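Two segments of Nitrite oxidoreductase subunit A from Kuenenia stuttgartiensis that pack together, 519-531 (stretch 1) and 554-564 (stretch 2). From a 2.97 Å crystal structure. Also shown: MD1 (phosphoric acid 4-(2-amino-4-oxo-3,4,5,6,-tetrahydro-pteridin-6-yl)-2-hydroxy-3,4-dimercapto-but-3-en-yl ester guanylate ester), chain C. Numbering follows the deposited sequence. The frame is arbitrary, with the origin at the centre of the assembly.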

# COMPACT_ATOMS: atom_id res chain seq x y z
N LYS B 519 26.00 18.37 10.91
CA LYS B 519 26.13 17.14 11.69
C LYS B 519 24.81 16.93 12.44
O LYS B 519 24.25 17.91 12.96
CB LYS B 519 27.29 17.25 12.68
CG LYS B 519 28.65 16.91 12.07
CD LYS B 519 29.58 16.23 13.08
CE LYS B 519 30.95 15.96 12.48
NZ LYS B 519 31.70 14.98 13.31
N PRO B 520 24.28 15.69 12.54
CA PRO B 520 24.58 14.45 11.83
C PRO B 520 24.06 14.41 10.42
O PRO B 520 22.99 14.97 10.12
CB PRO B 520 23.85 13.40 12.68
CG PRO B 520 23.63 14.05 14.01
CD PRO B 520 23.30 15.45 13.61
N VAL B 521 24.84 13.79 9.55
CA VAL B 521 24.47 13.57 8.16
C VAL B 521 24.24 12.07 7.99
O VAL B 521 25.06 11.27 8.47
CB VAL B 521 25.55 14.08 7.19
CG1 VAL B 521 25.37 13.50 5.79
CG2 VAL B 521 25.57 15.60 7.16
N ALA B 522 23.15 11.70 7.34
CA ALA B 522 22.85 10.30 7.11
C ALA B 522 22.45 10.10 5.65
O ALA B 522 21.65 10.86 5.10
CB ALA B 522 21.72 9.81 8.02
N ILE B 523 23.03 9.07 5.04
CA ILE B 523 22.72 8.68 3.67
C ILE B 523 21.93 7.38 3.74
O ILE B 523 22.40 6.39 4.32
CB ILE B 523 23.99 8.51 2.82
CG1 ILE B 523 24.81 9.79 2.82
CG2 ILE B 523 23.61 8.13 1.40
CD1 ILE B 523 26.20 9.64 2.25
N HIS B 524 20.74 7.39 3.17
CA HIS B 524 19.87 6.23 3.16
C HIS B 524 19.62 5.78 1.73
O HIS B 524 19.40 6.61 0.84
CB HIS B 524 18.56 6.51 3.88
CG HIS B 524 18.71 6.65 5.36
ND1 HIS B 524 18.55 5.59 6.23
CD2 HIS B 524 19.06 7.71 6.12
CE1 HIS B 524 18.77 6.00 7.46
NE2 HIS B 524 19.08 7.28 7.43
N TYR B 525 19.65 4.47 1.53
CA TYR B 525 19.49 3.89 0.21
C TYR B 525 18.80 2.55 0.33
O TYR B 525 18.61 2.00 1.42
CB TYR B 525 20.83 3.70 -0.50
CG TYR B 525 21.99 3.25 0.36
CD1 TYR B 525 22.71 4.17 1.10
CD2 TYR B 525 22.39 1.92 0.40
CE1 TYR B 525 23.77 3.78 1.87
CE2 TYR B 525 23.46 1.52 1.17
CZ TYR B 525 24.15 2.46 1.90
OH TYR B 525 25.21 2.06 2.66
N GLY B 526 18.42 2.02 -0.82
CA GLY B 526 17.73 0.75 -0.90
C GLY B 526 17.97 0.11 -2.23
O GLY B 526 19.01 0.32 -2.87
N GLU B 527 16.98 -0.65 -2.68
CA GLU B 527 17.08 -1.44 -3.89
C GLU B 527 16.75 -0.65 -5.14
O GLU B 527 16.72 -1.23 -6.23
CB GLU B 527 16.21 -2.69 -3.75
CG GLU B 527 16.79 -3.66 -2.74
CD GLU B 527 16.64 -3.19 -1.31
OE1 GLU B 527 15.54 -2.74 -0.95
OE2 GLU B 527 17.63 -3.23 -0.55
N GLY B 528 16.47 0.64 -5.00
CA GLY B 528 16.49 1.50 -6.17
C GLY B 528 17.87 1.61 -6.77
O GLY B 528 18.00 1.92 -7.96
N VAL B 529 18.91 1.37 -5.97
CA VAL B 529 20.28 1.34 -6.46
C VAL B 529 20.90 -0.04 -6.24
O VAL B 529 21.83 -0.43 -6.96
CB VAL B 529 21.13 2.44 -5.79
CG1 VAL B 529 20.58 3.81 -6.14
CG2 VAL B 529 21.15 2.24 -4.28
N ASN B 530 20.39 -0.78 -5.26
CA ASN B 530 20.90 -2.13 -5.01
C ASN B 530 20.45 -3.14 -6.05
O ASN B 530 21.01 -4.24 -6.10
CB ASN B 530 20.49 -2.61 -3.62
CG ASN B 530 21.40 -2.10 -2.53
OD1 ASN B 530 22.57 -1.80 -2.77
ND2 ASN B 530 20.88 -2.00 -1.32
N HIS B 531 19.46 -2.81 -6.88
CA HIS B 531 19.00 -3.70 -7.94
C HIS B 531 19.64 -3.37 -9.29
O HIS B 531 19.07 -3.68 -10.34
CB HIS B 531 17.47 -3.66 -8.04
CG HIS B 531 16.78 -4.43 -6.96
ND1 HIS B 531 15.42 -4.41 -6.78
CD2 HIS B 531 17.27 -5.27 -6.01
CE1 HIS B 531 15.09 -5.19 -5.77
NE2 HIS B 531 16.20 -5.72 -5.28
PB MD1 C . 13.06 0.24 -2.05
O3B MD1 C . 13.23 -0.19 -3.63
O1B MD1 C . 12.45 1.62 -1.97
O2B MD1 C . 14.41 0.25 -1.38
O3A MD1 C . 12.07 -0.85 -1.31
C10 MD1 C . 12.49 -2.17 -1.11
C11 MD1 C . 11.87 -2.69 0.23
O11 MD1 C . 10.43 -2.00 0.33
C12 MD1 C . 11.93 -4.03 0.26
S12 MD1 C . 13.39 -4.86 -0.45
C13 MD1 C . 10.90 -5.00 0.89
S13 MD1 C . 11.29 -6.77 0.77
C14 MD1 C . 9.65 -4.64 1.50
N15 MD1 C . 8.77 -4.06 0.28
C16 MD1 C . 7.65 -3.34 0.71
C15 MD1 C . 6.33 -3.44 0.02
O14 MD1 C . 6.20 -4.14 -0.93
N17 MD1 C . 5.18 -2.64 0.52
C17 MD1 C . 5.36 -1.72 1.76
N16 MD1 C . 4.23 -0.95 2.24
N18 MD1 C . 6.69 -1.62 2.46
C20 MD1 C . 7.81 -2.39 1.98
N8 MD1 C . 9.08 -2.33 2.60
C7 MD1 C . 9.72 -3.79 2.74
PA MD1 C . 12.64 0.67 -4.91
O1A MD1 C . 12.61 -0.24 -6.11
O2A MD1 C . 11.24 1.12 -4.57
O5' MD1 C . 13.57 1.98 -5.26
C5' MD1 C . 13.36 3.17 -4.55
C4' MD1 C . 13.58 4.42 -5.47
O4' MD1 C . 14.96 4.39 -6.19
C1' MD1 C . 14.61 4.81 -7.64
N9 MD1 C . 15.65 4.37 -8.61
C4 MD1 C . 16.85 4.93 -8.60
N3 MD1 C . 17.44 5.99 -7.73
C2 MD1 C . 18.82 6.42 -7.94
N2 MD1 C . 19.40 7.45 -7.10
N1 MD1 C . 19.62 5.81 -8.98
C6 MD1 C . 19.04 4.79 -9.81
O6 MD1 C . 19.69 4.29 -10.66
C5 MD1 C . 17.59 4.35 -9.58
N7 MD1 C . 16.83 3.45 -10.19
C8 MD1 C . 15.62 3.45 -9.60
C2' MD1 C . 13.51 4.20 -7.82
O2' MD1 C . 12.78 4.77 -8.95
C3' MD1 C . 12.70 4.45 -6.40
O3' MD1 C . 12.07 5.77 -6.42
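Stretch 2, residues 554-564: YFGSGSHTWAG

Neighbouring parallel strands illustrate a general principle: the backbone ladder fixes the register, and the side chains then fill the space on the two faces of the sheet. In nitrite oxidoreductase subunit A, stretch 2 begins with a type II turn from Tyr554 to Ser557, whose Gly556 has the positive phi that such turns favour at this position. The ring of Pro520, which follows a cis peptide bond, packs on this turn, with CG 3.3 Å from Phe555 O and CB 3.3 Å from Gly556 O.

Beyond the turn the chain extends and runs parallel to strand 521-525, the axes diverging by 14° and approaching to 4.7 Å. Ile523 lies beside Ser559, His524 beside His560 and Tyr525 beside Thr561, with CA atoms 4.6, 5.0 and 4.8 Å apart, respectively. As is usual for parallel strands, one residue bonds to two across the gap: Ile523 N donates to Gly558 O (2.9 Å) and Ile523 O accepts from His560 N (2.8 Å). Tyr525 repeats the pattern, its N reaching His560 O at 2.9 Å and its O receiving Trp562 N at 2.9 Å.

Tyr525 has the largest area covered by the partner stretch. Its chi1 of 38° (p) brings the ring back over stretch 2, so that Thr561 N and His560 O lie over one face while Ser559 OG meets the edge, 2.9 Å from CE1. Thr561 CB adds a contact at 3.5 Å to CE2. The other face of the sheet, away from Tyr525 and Thr561, carries His524 and His560, whose rings meet obliquely, CE1 of His524 lying 3.7 Å from CD2 of His560. Trp562, second in covered area, donates from NE1 to His524 ND1 at 2.7 Å; their rings meet rim to rim with planes only 8° apart, and each nitrogen lies near the plane of the other ring, where the N-H and the ring nitrogen's lone pair can point at each other.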

# COMPACT_ATOMS: atom_id res chain seq x y z
N TYR B 554 27.47 7.66 15.16
CA TYR B 554 26.82 8.64 16.02
C TYR B 554 25.34 8.71 15.69
O TYR B 554 24.94 8.56 14.54
CB TYR B 554 27.46 10.03 15.85
CG TYR B 554 28.95 10.05 16.04
CD1 TYR B 554 29.50 10.09 17.32
CD2 TYR B 554 29.82 10.05 14.96
CE1 TYR B 554 30.87 10.12 17.50
CE2 TYR B 554 31.19 10.08 15.13
CZ TYR B 554 31.71 10.11 16.41
OH TYR B 554 33.07 10.14 16.59
N PHE B 555 24.53 8.96 16.72
CA PHE B 555 23.08 8.97 16.56
C PHE B 555 22.66 9.98 15.50
O PHE B 555 23.12 11.13 15.50
CB PHE B 555 22.41 9.29 17.90
CG PHE B 555 22.59 8.22 18.94
CD1 PHE B 555 21.83 7.06 18.89
CD2 PHE B 555 23.51 8.37 19.96
CE1 PHE B 555 21.99 6.07 19.84
CE2 PHE B 555 23.68 7.38 20.92
CZ PHE B 555 22.92 6.23 20.86
N GLY B 556 21.79 9.54 14.60
CA GLY B 556 21.32 10.37 13.50
C GLY B 556 22.21 10.39 12.28
O GLY B 556 21.91 11.10 11.32
N SER B 557 23.30 9.63 12.29
CA SER B 557 24.30 9.64 11.24
C SER B 557 24.36 8.26 10.58
O SER B 557 23.53 7.39 10.83
CB SER B 557 25.66 10.07 11.80
OG SER B 557 26.20 9.07 12.65
N GLY B 558 25.33 8.09 9.69
CA GLY B 558 25.63 6.81 9.09
C GLY B 558 25.22 6.74 7.63
O GLY B 558 24.58 7.65 7.08
N SER B 559 25.61 5.64 7.00
CA SER B 559 25.18 5.31 5.65
C SER B 559 24.52 3.94 5.70
O SER B 559 25.17 2.95 6.04
CB SER B 559 26.37 5.34 4.69
OG SER B 559 26.00 4.94 3.39
N HIS B 560 23.23 3.89 5.36
CA HIS B 560 22.40 2.74 5.66
C HIS B 560 21.61 2.29 4.44
O HIS B 560 21.17 3.12 3.64
CB HIS B 560 21.45 3.05 6.82
CG HIS B 560 22.13 3.61 8.03
ND1 HIS B 560 22.95 2.85 8.84
CD2 HIS B 560 22.13 4.86 8.56
CE1 HIS B 560 23.42 3.60 9.81
NE2 HIS B 560 22.94 4.82 9.67
N THR B 561 21.42 0.98 4.32
CA THR B 561 20.55 0.39 3.32
C THR B 561 19.28 -0.14 3.99
O THR B 561 19.28 -0.48 5.18
CB THR B 561 21.25 -0.75 2.57
OG1 THR B 561 20.44 -1.16 1.46
CG2 THR B 561 21.48 -1.94 3.48
N TRP B 562 18.20 -0.19 3.21
CA TRP B 562 16.92 -0.65 3.71
C TRP B 562 16.38 -1.74 2.80
O TRP B 562 16.56 -1.69 1.58
CB TRP B 562 15.91 0.49 3.79
CG TRP B 562 16.30 1.49 4.81
CD1 TRP B 562 16.77 2.75 4.57
CD2 TRP B 562 16.27 1.33 6.23
NE1 TRP B 562 17.03 3.38 5.76
CE2 TRP B 562 16.73 2.53 6.79
CE3 TRP B 562 15.89 0.29 7.08
CZ2 TRP B 562 16.83 2.72 8.17
CZ3 TRP B 562 15.99 0.47 8.44
CH2 TRP B 562 16.46 1.68 8.97
N ALA B 563 15.73 -2.72 3.40
CA ALA B 563 15.31 -3.91 2.69
C ALA B 563 14.17 -4.56 3.46
O ALA B 563 13.53 -3.91 4.30
CB ALA B 563 16.51 -4.86 2.50
N GLY B 564 13.89 -5.82 3.18
CA GLY B 564 12.95 -6.58 3.97
C GLY B 564 13.57 -6.96 5.30
O GLY B 564 14.62 -6.47 5.72